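PDB 3TZU: glycine cleavage system H protein 1 from Mycobacterium marinum, which probably shuttles the methylamine group of glycine from the P protein to the T protein of the glycine cleavage system on a covalently bound lipoyl cofactor. Local coordinates for residues 38-41 and 42-46. Residues are numbered along the deposited sequence; the frame is centred on the assembly and turned at random.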
loop_
_atom_site.group_PDB
_atom_site.type_symbol
_atom_site.label_atom_id
_atom_site.label_comp_id
_atom_site.label_asym_id
_atom_site.label_seq_id
_atom_site.Cartn_x
_atom_site.Cartn_y
_atom_site.Cartn_z
ATOM N N VAL A 38 -0.124 -15.075 -11.718
ATOM C CA VAL A 38 0.453 -14.046 -10.886
ATOM C C VAL A 38 -0.708 -13.230 -10.350
ATOM O O VAL A 38 -1.716 -13.088 -11.065
ATOM C CB VAL A 38 1.334 -13.072 -11.689
ATOM C CG1 VAL A 38 1.753 -11.872 -10.807
ATOM C CG2 VAL A 38 2.523 -13.780 -12.301
ATOM N N GLY A 39 -0.566 -12.708 -9.125
ATOM C CA GLY A 39 -1.560 -11.822 -8.522
ATOM C C GLY A 39 -0.980 -10.938 -7.429
ATOM O O GLY A 39 0.241 -10.896 -7.221
ATOM N N ILE A 40 -1.854 -10.224 -6.719
ATOM C CA ILE A 40 -1.413 -9.364 -5.601
ATOM C C ILE A 40 -1.752 -10.035 -4.268
ATOM O O ILE A 40 -2.643 -10.862 -4.190
ATOM C CB ILE A 40 -1.965 -7.946 -5.678
ATOM C CG1 ILE A 40 -3.492 -7.898 -5.520
ATOM C CG2 ILE A 40 -1.555 -7.264 -6.987
ATOM C CD1 ILE A 40 -4.019 -6.495 -5.255
ATOM N N THR A 41 -1.012 -9.706 -3.228
ATOM C CA THR A 41 -1.214 -10.329 -1.927
ATOM C C THR A 41 -2.353 -9.667 -1.144
ATOM O O THR A 41 -2.910 -8.626 -1.543
ATOM C CB THR A 41 0.062 -10.248 -1.085
ATOM O OG1 THR A 41 0.300 -8.870 -0.757
ATOM C CG2 THR A 41 1.290 -10.860 -1.879
ATOM N N SER A 42 -2.724 -10.314 -0.045
ATOM C CA SER A 42 -3.716 -9.803 0.842
ATOM C C SER A 42 -3.219 -8.525 1.477
ATOM O O SER A 42 -4.008 -7.660 1.797
ATOM C CB SER A 42 -4.037 -10.830 1.934
ATOM O OG SER A 42 -2.839 -11.400 2.434
ATOM N N VAL A 43 -1.919 -8.413 1.672
ATOM C CA VAL A 43 -1.336 -7.224 2.240
ATOM C C VAL A 43 -1.487 -6.095 1.247
ATOM O O VAL A 43 -1.755 -4.977 1.628
ATOM C CB VAL A 43 0.156 -7.442 2.580
ATOM C CG1 VAL A 43 0.795 -6.126 3.055
ATOM C CG2 VAL A 43 0.305 -8.557 3.629
ATOM N N ALA A 44 -1.373 -6.376 -0.046
ATOM C CA ALA A 44 -1.516 -5.278 -1.013
ATOM C C ALA A 44 -2.968 -4.777 -1.009
ATOM O O ALA A 44 -3.229 -3.571 -1.011
ATOM C CB ALA A 44 -1.059 -5.674 -2.373
ATOM N N VAL A 45 -3.904 -5.715 -0.941
ATOM C CA VAL A 45 -5.304 -5.395 -0.899
ATOM C C VAL A 45 -5.558 -4.430 0.269
ATOM O O VAL A 45 -6.166 -3.384 0.082
ATOM C CB VAL A 45 -6.149 -6.687 -0.761
ATOM C CG1 VAL A 45 -7.591 -6.362 -0.395
ATOM C CG2 VAL A 45 -6.048 -7.500 -2.065
ATOM N N GLU A 46 -5.067 -4.766 1.460
ATOM C CA GLU A 46 -5.330 -3.903 2.627
ATOM C C GLU A 46 -4.585 -2.578 2.529
ATOM O O GLU A 46 -5.109 -1.547 2.952
ATOM C CB GLU A 46 -5.062 -4.622 3.946
ATOM C CG GLU A 46 -6.347 -4.968 4.695
ATOM C CD GLU A 46 -6.923 -3.794 5.478
ATOM O OE1 GLU A 46 -8.105 -3.880 5.867
ATOM O OE2 GLU A 46 -6.206 -2.793 5.729
#
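Thr41 caps the N-terminus of helix 42-48 by turning its hydroxyl onto the backbone of Ala44, a classic N-cap at the point where strand 36-40 gives way to the helix in the lipoyl-binding fold. The OG1 atom of Thr41 accepts from Ala44 N at 3.1 Å, with an N-H...O angle of 147°. Chi1 of 67° puts OG1 between the residue's own N and carbonyl carbon, the side that faces the first turn. The carbonyl of the same threonine takes up the next amide: Val45 N reaches Thr41 O at 3.1 Å in a nearly straight bond (161°). Ala44 N also makes a weak bond to that oxygen, so its N-H is shared between the hydroxyl and the carbonyl of Thr41.

Beneath the polar cap is a small apolar layer. Ala44 points its methyl back at the strand and meets the branch carbon of Ile40, CB to CB at 4.1 Å. One residue on, the side chains of Ile40 and Val45 cross at about a right angle, and helix 101-105 continues the apolar surface, with Ile103 against Ile40 and Ala104 against Val45.

Thr41 OG1 is also hydrogen-bonded to Tyr130 OH, which ties the start of this helix to the C-terminal helix 127-133, and Ser42 OG is bonded to Tyr108 OH. The lysine predicted to carry the lipoyl group, Lys76, which is unmodified here, has its side chain about 11 Å from that of Val45. On the Ile40 side, Val45 offers the CG2 methyl, which lies 3.9 Å from Ile40 CD1 and 3.4 Å from Thr41 O.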